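Post-proline cleaving enzyme (Rickettsia typhi, PDB 4HVT) probably acts as a serine-type oligopeptidase that cuts peptide chains after proline, combining a beta-propeller with an alpha/beta-hydrolase domain. Local coordinates at residues 584-589 and 637-642; 44-49 and 671-676; 270-275 and 283-288; 246-251 and 292-297. One frame throughout, in Å; residues are numbered along the deposited sequence.

Contact 1: 584-589 and 637-642; sequences GAVACE and KYPTVL
Val586 and Val641 pair at the centre of two neighbouring parallel strands, 585-589 and 640-646, in the main sheet of the alpha/beta-hydrolase domain. Three backbone hydrogen bonds join them. Val586 N donates to Thr640 O (2.9 Å), Leu642 N to Val586 O (2.8 Å) and Cys588 N to Leu642 O (2.8 Å). Val586 thus uses both its N-H and its C=O on the same neighbour. On the face of the two valines, Val641 CG2 packs against Val586 CB at 3.9 Å. With CG2 anti to the backbone N, Val641 turns this methyl to the partner strand. Val586 CG2 reaches the other way and meets Pro639 CG at 3.9 Å. On the opposite face, Thr640 CG2 lies 4.0 Å from Ala585 CB. Beside Gly584, a water bridges the two segments: it donates to Gly584 O and accepts from Thr640 N. Thr640 OG1 is hydrogen-bonded to Lys671 O, just before strand 672-677. Helix 567-578 covers the valine face through Val572 and Met576, and helix 688-706 covers the alanine face. Strands 560-565 and 672-677 flank the pair within the sheet.

Contact 2: 44-49 and 671-676; sequences SKTEKA and KTYFLE
Thr46 of helix 34-51 sits on Tyr673, Phe674 and Leu675 of strand 672-677, and this is the tight part of the contact. Phe674 N donates to Thr46 OG1 at 3.0 Å, almost straight at 174°. The threonine oxygen is also hydrogen-bonded to Arg42 O, one turn back in the helix. With CG2 anti to the backbone N (OG1 chi1 -73°), the methyl of Thr46 settles between two strand side chains. It lies 3.8 Å from Tyr673 CB and 3.8 Å from Leu675 CD2. It also meets the edge of the Tyr673 ring, near the ring plane. The outer part is looser. Ala49 CB, one turn on and partly exposed, touches the same ring edge at CE1, 4.0 Å away. Glu47 adds a separate contact. In one of its two conformers its CG touches Leu675 CD2, and its carboxylate goes on to Asn693 and Asn697 of helix 688-706. The contact thus lays helix 34-51, from the N-terminal part of the chain, across the outermost strand of the hydrolase sheet. Strand 640-646 pairs with that strand, and helix 655-664 touches it through Thr672 and Phe674.

Contact 3: 270-275 and 283-288; sequences DNYILD and LQKINM
Tyr272 and Leu283 meet because their first torsions send the side chains towards each other. Tyr272 holds CG anti to its carbonyl carbon (chi1 -52°), while Leu283 holds CG anti to its backbone N (chi1 179°). Leu283 CD1 then reaches Tyr272 CB at 3.5 Å. The ring meets the second strand obliquely, with Tyr272 CD2 3.7 Å from Lys285 CA. The lysine chain runs on past the ring and bends at its last torsion. Its NZ makes a long salt bridge to Asp270 OD1, at 3.5 Å; Asp270 OD2 is hydrogen-bonded to Tyr240. The strands form an antiparallel beta hairpin at the outer edge of a four-stranded propeller blade. Ile273 and Gln284 are its hydrogen-bonded pair: Ile273 N donates to Gln284 O (2.9 Å) and Gln284 N to Ile273 O (3.0 Å). Ile286 N adds a bond to Asn271 O at 2.8 Å. On the face opposite the Tyr272 side chain, Ile286 CD1 packs on Ile273 CG1 at 4.0 Å and also lies against the Tyr272 backbone. The two isoleucine side chains cross at about a right angle. Near the hairpin turn, a water donates to both Ile273 O and Gln284 OE1.

Contact 4: 246-251 and 292-297; sequences GKLLSD and ATLQGS
Leu248 opens the contact with Leu294 and Ser297, just after strand 242-247 ends. Its CG stands anti to the backbone N, and CD1 touches Leu294 CD2 at 4.2 Å. The two leucine side chains cross at about a right angle. The carbonyl O of Leu248 lies 3.8 Å from Ser297 CB. Leu249 starts out away from the other segment, but its CD2 comes back to Ser297 CB at 3.8 Å. The serine oxygen is close as well, with OG 3.5 Å from Leu249 CA. Ser297 OG stands between its own backbone N and carbonyl carbon (chi1 65°), which turns it to the loop. At Ser250 the link is a water. It accepts from Ser250 N at 3.0 Å and from Ser297 OG at 2.8 Å, joining the two segments where their own polar atoms do not bond directly. Ser250 OG itself pairs with Thr252. The contact joins two adjoining propeller blades, through the loop after the first strand of one and the first strand of the next. Phe259 of strand 257-263 touches Leu248 and Leu294. Leu248 also meets Ile273 and Phe327. From strand 301-305, Trp304 touches Leu294 and Val302 touches Leu249.

How the contacts relate
From the N terminus, helix 34-51 supplies the first half of contact 2. Its partner strand comes more than 600 residues later, so this closure spans all the others. Contact 4 opens next, at 246-251, and closes at 292-297 between adjoining propeller blades. Contact 3 lies within that span and completes the outer hairpin of the first of these blades; Ile273 and Leu248 pack together between the two. Contact 1 follows in series, within the hydrolase domain. It shares a sheet with contact 2, where strands 640-646 and 672-677 are neighbours. Contacts 1 and 3 are about 48 Å apart, centre to centre, on opposite sides of the chain's centre.

Contact 1: 584-589 and 637-642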
loop_
_atom_site.group_PDB
_atom_site.type_symbol
_atom_site.label_atom_id
_atom_site.label_comp_id
_atom_site.label_asym_id
_atom_site.label_seq_id
_atom_site.Cartn_x
_atom_site.Cartn_y
_atom_site.Cartn_z
ATOM N N GLY A 584 -6.642 -26.451 -0.133
ATOM C CA GLY A 584 -5.518 -27.381 0.010
ATOM C C GLY A 584 -4.248 -26.772 0.609
ATOM O O GLY A 584 -3.363 -27.509 1.075
ATOM N N ALA A 585 -4.135 -25.449 0.579
ATOM C CA ALA A 585 -2.994 -24.726 1.144
ATOM C C ALA A 585 -3.347 -23.236 1.378
ATOM O O ALA A 585 -4.236 -22.648 0.732
ATOM C CB ALA A 585 -1.769 -24.821 0.245
ATOM N N VAL A 586 -2.707 -22.714 2.391
ATOM C CA VAL A 586 -2.929 -21.347 2.819
ATOM C C VAL A 586 -1.598 -20.639 3.130
ATOM O O VAL A 586 -0.720 -21.208 3.761
ATOM C CB VAL A 586 -3.774 -21.310 4.090
ATOM C CG1 VAL A 586 -4.105 -19.879 4.469
ATOM C CG2 VAL A 586 -5.091 -22.078 3.966
ATOM N N ALA A 587 -1.472 -19.380 2.716
ATOM C CA ALA A 587 -0.403 -18.493 3.201
ATOM C C ALA A 587 -1.046 -17.274 3.875
ATOM O O ALA A 587 -1.812 -16.558 3.269
ATOM C CB ALA A 587 0.541 -18.111 2.080
ATOM N N CYS A 588 -0.810 -17.171 5.184
ATOM C CA CYS A 588 -1.328 -16.162 6.072
ATOM C C CYS A 588 -0.160 -15.242 6.401
ATOM O O CYS A 588 0.691 -15.554 7.254
ATOM C CB CYS A 588 -1.838 -16.878 7.284
ATOM S SG CYS A 588 -2.651 -15.805 8.476
ATOM N N GLU A 589 -0.093 -14.120 5.700
ATOM C CA GLU A 589 1.111 -13.311 5.718
ATOM C C GLU A 589 0.915 -12.055 6.565
ATOM O O GLU A 589 -0.110 -11.372 6.400
ATOM C CB GLU A 589 1.461 -12.882 4.304
ATOM C CG GLU A 589 1.539 -14.021 3.330
ATOM C CD GLU A 589 1.893 -13.550 1.948
ATOM O OE1 GLU A 589 3.060 -13.124 1.724
ATOM O OE2 GLU A 589 0.978 -13.606 1.076
ATOM N N LYS A 637 -8.859 -31.410 10.669
ATOM C CA LYS A 637 -7.726 -31.245 9.740
ATOM C C LYS A 637 -7.894 -29.919 9.092
ATOM O O LYS A 637 -8.890 -29.744 8.458
ATOM C CB LYS A 637 -7.736 -32.293 8.635
ATOM N N TYR A 638 -6.925 -29.025 9.233
ATOM C CA TYR A 638 -6.930 -27.763 8.440
ATOM C C TYR A 638 -5.986 -27.907 7.249
ATOM O O TYR A 638 -5.075 -28.744 7.242
ATOM C CB TYR A 638 -6.598 -26.580 9.370
ATOM C CG TYR A 638 -7.676 -26.377 10.381
ATOM C CD1 TYR A 638 -8.900 -25.832 10.010
ATOM C CD2 TYR A 638 -7.510 -26.761 11.733
ATOM C CE1 TYR A 638 -9.920 -25.660 10.938
ATOM C CE2 TYR A 638 -8.519 -26.611 12.649
ATOM C CZ TYR A 638 -9.719 -26.080 12.263
ATOM O OH TYR A 638 -10.714 -25.925 13.208
ATOM N N PRO A 639 -6.220 -27.084 6.201
ATOM C CA PRO A 639 -5.272 -27.091 5.098
ATOM C C PRO A 639 -3.931 -26.618 5.656
ATOM O O PRO A 639 -3.919 -25.791 6.583
ATOM C CB PRO A 639 -5.857 -26.099 4.087
ATOM C CG PRO A 639 -6.937 -25.391 4.765
ATOM C CD PRO A 639 -7.310 -26.127 6.036
ATOM N N THR A 640 -2.845 -27.168 5.105
ATOM C CA THR A 640 -1.479 -26.790 5.457
ATOM C C THR A 640 -1.343 -25.298 5.250
ATOM O O THR A 640 -1.812 -24.775 4.247
ATOM C CB THR A 640 -0.431 -27.538 4.608
ATOM O OG1 THR A 640 0.893 -27.275 5.086
ATOM C CG2 THR A 640 -0.531 -27.268 3.109
ATOM N N VAL A 641 -0.733 -24.635 6.221
ATOM C CA VAL A 641 -0.669 -23.194 6.221
ATOM C C VAL A 641 0.758 -22.730 6.463
ATOM O O VAL A 641 1.490 -23.280 7.299
ATOM C CB VAL A 641 -1.640 -22.557 7.237
ATOM C CG1 VAL A 641 -1.424 -23.125 8.606
ATOM C CG2 VAL A 641 -1.496 -21.043 7.290
ATOM N N LEU A 642 1.156 -21.701 5.719
ATOM C CA LEU A 642 2.398 -20.971 5.945
ATOM C C LEU A 642 2.048 -19.652 6.622
ATOM O O LEU A 642 1.226 -18.919 6.134
ATOM C CB LEU A 642 3.087 -20.655 4.590
ATOM C CG LEU A 642 4.322 -19.737 4.658
ATOM C CD1 LEU A 642 5.425 -20.324 5.524
ATOM C CD2 LEU A 642 4.952 -19.513 3.268
HETATM O O HOH W 1 -3.569 -29.252 3.019
#

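Contact 2: 44-49 and 671-676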
loop_
_atom_site.group_PDB
_atom_site.type_symbol
_atom_site.label_atom_id
_atom_site.label_comp_id
_atom_site.label_asym_id
_atom_site.label_seq_id
_atom_site.Cartn_x
_atom_site.Cartn_y
_atom_site.Cartn_z
ATOM N N SER A 44 13.750 -21.694 11.629
ATOM C CA SER A 44 14.819 -22.555 11.123
ATOM C C SER A 44 14.269 -23.915 10.700
ATOM O O SER A 44 14.577 -24.385 9.605
ATOM C CB SER A 44 15.925 -22.700 12.163
ATOM O OG SER A 44 16.499 -21.430 12.378
ATOM N N LYS A 45 13.430 -24.518 11.530
ATOM C CA LYS A 45 12.810 -25.804 11.166
ATOM C C LYS A 45 12.086 -25.644 9.840
ATOM O O LYS A 45 12.181 -26.553 8.968
ATOM C CB LYS A 45 11.811 -26.264 12.231
ATOM N N THR A 46 11.372 -24.513 9.693
ATOM C CA THR A 46 10.555 -24.303 8.504
ATOM C C THR A 46 11.441 -24.154 7.292
ATOM O O THR A 46 11.192 -24.797 6.258
ATOM C CB THR A 46 9.597 -23.117 8.616
ATOM O OG1 THR A 46 8.540 -23.476 9.496
ATOM C CG2 THR A 46 9.009 -22.768 7.265
ATOM N N GLU A 47 12.501 -23.367 7.420
ATOM C CA GLU A 47 13.347 -23.101 6.255
ATOM C C GLU A 47 14.044 -24.388 5.807
ATOM O O GLU A 47 14.059 -24.702 4.609
ATOM C CB GLU A 47 14.340 -21.955 6.507
ATOM C CG GLU A 47 13.702 -20.577 6.448
ATOM C CD GLU A 47 14.716 -19.484 6.168
ATOM O OE1 GLU A 47 15.745 -19.420 6.882
ATOM O OE2 GLU A 47 14.487 -18.695 5.226
ATOM N N LYS A 48 14.551 -25.164 6.757
ATOM C CA LYS A 48 15.169 -26.455 6.449
ATOM C C LYS A 48 14.166 -27.405 5.753
ATOM O O LYS A 48 14.514 -28.079 4.784
ATOM C CB LYS A 48 15.766 -27.052 7.732
ATOM N N ALA A 49 12.919 -27.440 6.217
ATOM C CA ALA A 49 11.890 -28.253 5.563
ATOM C C ALA A 49 11.571 -27.846 4.129
ATOM O O ALA A 49 11.373 -28.689 3.260
ATOM C CB ALA A 49 10.619 -28.254 6.394
ATOM N N LYS A 671 -0.626 -29.388 9.377
ATOM C CA LYS A 671 0.792 -29.120 9.161
ATOM C C LYS A 671 0.953 -27.622 8.948
ATOM O O LYS A 671 0.211 -27.073 8.154
ATOM C CB LYS A 671 1.237 -29.863 7.920
ATOM C CG LYS A 671 2.686 -29.736 7.530
ATOM C CD LYS A 671 3.598 -30.536 8.403
ATOM C CE LYS A 671 5.040 -30.174 8.084
ATOM N NZ LYS A 671 6.001 -31.081 8.749
ATOM N N THR A 672 1.828 -26.979 9.714
ATOM C CA THR A 672 2.071 -25.508 9.581
ATOM C C THR A 672 3.566 -25.239 9.368
ATOM O O THR A 672 4.429 -26.004 9.890
ATOM C CB THR A 672 1.667 -24.694 10.810
ATOM O OG1 THR A 672 2.580 -24.997 11.864
ATOM C CG2 THR A 672 0.243 -24.997 11.233
ATOM N N TYR A 673 3.824 -24.132 8.659
ATOM C CA TYR A 673 5.131 -23.606 8.333
ATOM C C TYR A 673 5.068 -22.177 8.863
ATOM O O TYR A 673 4.050 -21.530 8.723
ATOM C CB TYR A 673 5.378 -23.674 6.783
ATOM C CG TYR A 673 5.502 -25.116 6.297
ATOM C CD1 TYR A 673 6.729 -25.734 6.286
ATOM C CD2 TYR A 673 4.387 -25.853 5.873
ATOM C CE1 TYR A 673 6.869 -27.059 5.893
ATOM C CE2 TYR A 673 4.516 -27.185 5.488
ATOM C CZ TYR A 673 5.762 -27.761 5.484
ATOM O OH TYR A 673 5.939 -29.071 5.093
ATOM N N PHE A 674 6.120 -21.748 9.530
ATOM C CA PHE A 674 6.194 -20.459 10.199
ATOM C C PHE A 674 7.515 -19.794 9.879
ATOM O O PHE A 674 8.557 -20.430 10.009
ATOM C CB PHE A 674 6.046 -20.701 11.694
ATOM C CG PHE A 674 6.175 -19.469 12.535
ATOM C CD1 PHE A 674 5.078 -18.641 12.713
ATOM C CD2 PHE A 674 7.403 -19.101 13.071
ATOM C CE1 PHE A 674 5.177 -17.462 13.461
ATOM C CE2 PHE A 674 7.517 -17.938 13.845
ATOM C CZ PHE A 674 6.405 -17.114 14.031
ATOM N N LEU A 675 7.472 -18.489 9.552
ATOM C CA LEU A 675 8.646 -17.703 9.194
ATOM C C LEU A 675 8.524 -16.345 9.890
ATOM O O LEU A 675 7.622 -15.526 9.555
ATOM C CB LEU A 675 8.734 -17.478 7.684
ATOM C CG LEU A 675 8.971 -18.732 6.822
ATOM C CD1 LEU A 675 8.752 -18.341 5.408
ATOM C CD2 LEU A 675 10.383 -19.202 6.982
ATOM N N GLU A 676 9.445 -16.101 10.807
ATOM C CA GLU A 676 9.494 -14.840 11.514
ATOM C C GLU A 676 10.732 -14.081 11.043
ATOM O O GLU A 676 11.848 -14.544 11.232
ATOM C CB GLU A 676 9.492 -15.000 13.025
ATOM C CG GLU A 676 9.627 -13.604 13.690
ATOM C CD GLU A 676 9.183 -13.514 15.099
ATOM O OE1 GLU A 676 10.083 -13.334 15.972
ATOM O OE2 GLU A 676 7.975 -13.693 15.372
#

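Contact 3: 270-275 and 283-288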
loop_
_atom_site.group_PDB
_atom_site.type_symbol
_atom_site.label_atom_id
_atom_site.label_comp_id
_atom_site.label_asym_id
_atom_site.label_seq_id
_atom_site.Cartn_x
_atom_site.Cartn_y
_atom_site.Cartn_z
ATOM N N ASP A 270 -10.593 16.097 11.039
ATOM C CA ASP A 270 -10.577 17.541 11.180
ATOM C C ASP A 270 -9.422 18.044 10.335
ATOM O O ASP A 270 -8.305 17.676 10.575
ATOM C CB ASP A 270 -10.272 17.998 12.605
ATOM C CG ASP A 270 -11.318 17.607 13.586
ATOM O OD1 ASP A 270 -12.516 17.512 13.203
ATOM O OD2 ASP A 270 -10.923 17.485 14.755
ATOM N N ASN A 271 -9.702 18.901 9.364
ATOM C CA ASN A 271 -8.663 19.395 8.460
ATOM C C ASN A 271 -8.583 20.930 8.555
ATOM O O ASN A 271 -9.592 21.621 8.854
ATOM C CB ASN A 271 -8.960 19.027 7.005
ATOM C CG ASN A 271 -8.940 17.560 6.745
ATOM O OD1 ASN A 271 -8.046 16.898 7.153
ATOM N ND2 ASN A 271 -9.913 17.071 6.032
ATOM N N TYR A 272 -7.402 21.464 8.320
ATOM C CA TYR A 272 -7.143 22.879 8.456
ATOM C C TYR A 272 -6.195 23.399 7.357
ATOM O O TYR A 272 -5.406 22.675 6.806
ATOM C CB TYR A 272 -6.438 23.217 9.782
ATOM C CG TYR A 272 -7.134 22.658 11.006
ATOM C CD1 TYR A 272 -7.036 21.323 11.347
ATOM C CD2 TYR A 272 -7.836 23.511 11.821
ATOM C CE1 TYR A 272 -7.678 20.847 12.479
ATOM C CE2 TYR A 272 -8.486 23.026 12.939
ATOM C CZ TYR A 272 -8.387 21.682 13.221
ATOM O OH TYR A 272 -9.039 21.192 14.374
ATOM N N ILE A 273 -6.301 24.688 7.104
ATOM C CA ILE A 273 -5.276 25.369 6.364
ATOM C C ILE A 273 -4.417 26.124 7.338
ATOM O O ILE A 273 -4.931 26.948 8.100
ATOM C CB ILE A 273 -5.853 26.390 5.344
ATOM C CG1 ILE A 273 -6.756 25.663 4.335
ATOM C CG2 ILE A 273 -4.746 27.097 4.553
ATOM C CD1 ILE A 273 -7.402 26.604 3.359
ATOM N N LEU A 274 -3.120 25.875 7.289
ATOM C CA LEU A 274 -2.114 26.671 8.040
ATOM C C LEU A 274 -1.456 27.575 7.008
ATOM O O LEU A 274 -0.836 27.116 6.018
ATOM C CB LEU A 274 -1.070 25.808 8.688
ATOM C CG LEU A 274 0.075 26.524 9.357
ATOM C CD1 LEU A 274 -0.316 27.166 10.678
ATOM C CD2 LEU A 274 1.190 25.559 9.581
ATOM N N ASP A 275 -1.617 28.879 7.194
ATOM C CA ASP A 275 -1.066 29.844 6.265
ATOM C C ASP A 275 0.198 30.409 6.923
ATOM O O ASP A 275 0.107 30.927 8.089
ATOM C CB ASP A 275 -2.105 30.950 6.047
ATOM C CG ASP A 275 -1.894 31.731 4.818
ATOM O OD1 ASP A 275 -0.733 31.879 4.429
ATOM O OD2 ASP A 275 -2.903 32.313 4.305
ATOM N N LEU A 283 -4.305 29.538 11.544
ATOM C CA LEU A 283 -4.818 28.192 11.408
ATOM C C LEU A 283 -6.343 28.269 11.347
ATOM O O LEU A 283 -7.007 28.745 12.308
ATOM C CB LEU A 283 -4.406 27.364 12.615
ATOM C CG LEU A 283 -4.853 25.922 12.685
ATOM C CD1 LEU A 283 -4.082 25.049 11.698
ATOM C CD2 LEU A 283 -4.578 25.396 14.084
ATOM N N GLN A 284 -6.885 27.792 10.220
ATOM C CA GLN A 284 -8.297 27.933 9.949
ATOM C C GLN A 284 -8.920 26.600 9.536
ATOM O O GLN A 284 -8.388 25.922 8.691
ATOM C CB GLN A 284 -8.548 28.970 8.907
ATOM C CG GLN A 284 -8.199 30.371 9.385
ATOM C CD GLN A 284 -8.342 31.353 8.244
ATOM O OE1 GLN A 284 -7.497 31.413 7.310
ATOM N NE2 GLN A 284 -9.457 32.073 8.251
ATOM N N LYS A 285 -10.026 26.275 10.195
ATOM C CA LYS A 285 -10.671 24.980 10.040
ATOM C C LYS A 285 -11.401 24.879 8.720
ATOM O O LYS A 285 -12.127 25.790 8.322
ATOM C CB LYS A 285 -11.663 24.731 11.205
ATOM C CG LYS A 285 -12.139 23.288 11.315
ATOM C CD LYS A 285 -13.102 23.169 12.535
ATOM C CE LYS A 285 -13.064 21.787 13.142
ATOM N NZ LYS A 285 -13.310 20.759 12.091
ATOM N N ILE A 286 -11.140 23.786 7.991
ATOM C CA ILE A 286 -11.801 23.508 6.715
ATOM C C ILE A 286 -13.220 22.967 6.978
ATOM O O ILE A 286 -13.419 22.090 7.838
ATOM C CB ILE A 286 -10.965 22.499 5.885
ATOM C CG1 ILE A 286 -9.747 23.200 5.338
ATOM C CG2 ILE A 286 -11.795 21.873 4.776
ATOM C CD1 ILE A 286 -8.723 22.263 4.804
ATOM N N ASN A 287 -14.181 23.565 6.269
ATOM C CA ASN A 287 -15.567 23.174 6.297
ATOM C C ASN A 287 -15.860 22.319 5.047
ATOM O O ASN A 287 -16.141 22.854 3.945
ATOM C CB ASN A 287 -16.463 24.427 6.338
ATOM C CG ASN A 287 -17.929 24.081 6.611
ATOM O OD1 ASN A 287 -18.308 22.924 6.547
ATOM N ND2 ASN A 287 -18.735 25.085 6.984
ATOM N N MET A 288 -15.664 21.008 5.233
ATOM C CA MET A 288 -16.025 19.996 4.239
ATOM C C MET A 288 -16.577 18.793 4.989
ATOM O O MET A 288 -16.408 18.675 6.233
ATOM C CB MET A 288 -14.799 19.541 3.391
ATOM C CG MET A 288 -14.204 20.617 2.465
ATOM S SD MET A 288 -15.313 21.045 1.099
ATOM C CE MET A 288 -15.005 19.576 0.097
HETATM O O HOH W 2 -12.356 19.639 8.517
HETATM O O HOH W 3 -5.410 29.749 6.954
#

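Contact 4: 246-251 and 292-297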
loop_
_atom_site.group_PDB
_atom_site.type_symbol
_atom_site.label_atom_id
_atom_site.label_comp_id
_atom_site.label_asym_id
_atom_site.label_seq_id
_atom_site.Cartn_x
_atom_site.Cartn_y
_atom_site.Cartn_z
ATOM N N GLY A 246 1.087 18.609 4.932
ATOM C CA GLY A 246 1.533 18.523 3.555
ATOM C C GLY A 246 1.174 19.811 2.853
ATOM O O GLY A 246 0.543 20.662 3.422
ATOM N N LYS A 247 1.581 19.988 1.603
ATOM C CA LYS A 247 1.160 21.195 0.857
ATOM C C LYS A 247 -0.277 21.105 0.372
ATOM O O LYS A 247 -0.740 20.011 -0.074
ATOM C CB LYS A 247 2.046 21.396 -0.336
ATOM C CG LYS A 247 3.486 21.762 -0.040
ATOM C CD LYS A 247 3.579 23.252 0.347
ATOM C CE LYS A 247 4.861 23.654 1.079
ATOM N NZ LYS A 247 6.063 23.171 0.320
ATOM N N LEU A 248 -1.010 22.215 0.484
ATOM C CA LEU A 248 -2.366 22.278 -0.048
ATOM C C LEU A 248 -2.424 22.305 -1.602
ATOM O O LEU A 248 -3.221 21.608 -2.243
ATOM C CB LEU A 248 -3.108 23.475 0.528
ATOM C CG LEU A 248 -4.551 23.723 0.123
ATOM C CD1 LEU A 248 -5.428 22.559 0.576
ATOM C CD2 LEU A 248 -5.096 25.008 0.715
ATOM N N LEU A 249 -1.557 23.139 -2.141
ATOM C CA LEU A 249 -1.428 23.378 -3.611
ATOM C C LEU A 249 -0.047 23.003 -4.089
ATOM O O LEU A 249 0.817 22.633 -3.317
ATOM C CB LEU A 249 -1.684 24.831 -3.981
ATOM C CG LEU A 249 -2.951 25.447 -3.381
ATOM C CD1 LEU A 249 -3.104 26.894 -3.708
ATOM C CD2 LEU A 249 -4.174 24.667 -3.904
ATOM N N SER A 250 0.163 23.041 -5.415
ATOM C CA SER A 250 1.510 22.942 -5.957
ATOM C C SER A 250 2.366 24.096 -5.399
ATOM O O SER A 250 1.875 25.170 -5.316
ATOM C CB SER A 250 1.434 23.125 -7.484
ATOM O OG SER A 250 2.745 23.241 -8.031
ATOM N N ASP A 251 3.635 23.867 -5.061
ATOM C CA ASP A 251 4.567 24.910 -4.682
ATOM C C ASP A 251 4.607 26.009 -5.764
ATOM O O ASP A 251 4.931 27.129 -5.483
ATOM C CB ASP A 251 5.978 24.388 -4.512
ATOM C CG ASP A 251 6.210 23.681 -3.186
ATOM O OD1 ASP A 251 5.757 24.206 -2.159
ATOM O OD2 ASP A 251 6.891 22.639 -3.159
ATOM N N ALA A 292 -14.849 13.363 3.660
ATOM C CA ALA A 292 -14.300 13.739 2.343
ATOM C C ALA A 292 -12.776 13.844 2.441
ATOM O O ALA A 292 -12.256 14.181 3.508
ATOM C CB ALA A 292 -14.929 15.027 1.875
ATOM N N THR A 293 -12.061 13.507 1.355
ATOM C CA THR A 293 -10.606 13.498 1.330
ATOM C C THR A 293 -10.028 14.318 0.189
ATOM O O THR A 293 -10.565 14.346 -0.912
ATOM C CB THR A 293 -10.057 12.057 1.248
ATOM O OG1 THR A 293 -10.688 11.368 0.183
ATOM C CG2 THR A 293 -10.317 11.343 2.586
ATOM N N LEU A 294 -8.972 15.049 0.501
ATOM C CA LEU A 294 -8.249 15.808 -0.496
ATOM C C LEU A 294 -7.485 14.911 -1.424
ATOM O O LEU A 294 -6.680 14.094 -1.016
ATOM C CB LEU A 294 -7.275 16.771 0.193
ATOM C CG LEU A 294 -6.392 17.646 -0.737
ATOM C CD1 LEU A 294 -7.255 18.608 -1.599
ATOM C CD2 LEU A 294 -5.399 18.392 0.176
ATOM N N GLN A 295 -7.707 15.112 -2.714
ATOM C CA GLN A 295 -7.101 14.249 -3.748
ATOM C C GLN A 295 -6.070 14.906 -4.654
ATOM O O GLN A 295 -5.413 14.242 -5.480
ATOM C CB GLN A 295 -8.207 13.651 -4.631
ATOM C CG GLN A 295 -9.146 12.732 -3.860
ATOM C CD GLN A 295 -8.459 11.526 -3.335
ATOM O OE1 GLN A 295 -7.504 11.000 -3.954
ATOM N NE2 GLN A 295 -8.867 11.069 -2.163
ATOM N N GLY A 296 -5.898 16.199 -4.539
ATOM C CA GLY A 296 -4.985 16.928 -5.397
ATOM C C GLY A 296 -5.427 18.366 -5.603
ATOM O O GLY A 296 -6.463 18.805 -5.073
ATOM N N SER A 297 -4.724 19.053 -6.501
ATOM C CA SER A 297 -5.005 20.469 -6.849
ATOM C C SER A 297 -4.535 20.754 -8.267
ATOM O O SER A 297 -3.781 20.019 -8.853
ATOM C CB SER A 297 -4.285 21.391 -5.921
ATOM O OG SER A 297 -2.884 21.287 -6.050
HETATM O O HOH W 4 -2.057 23.562 -7.412
#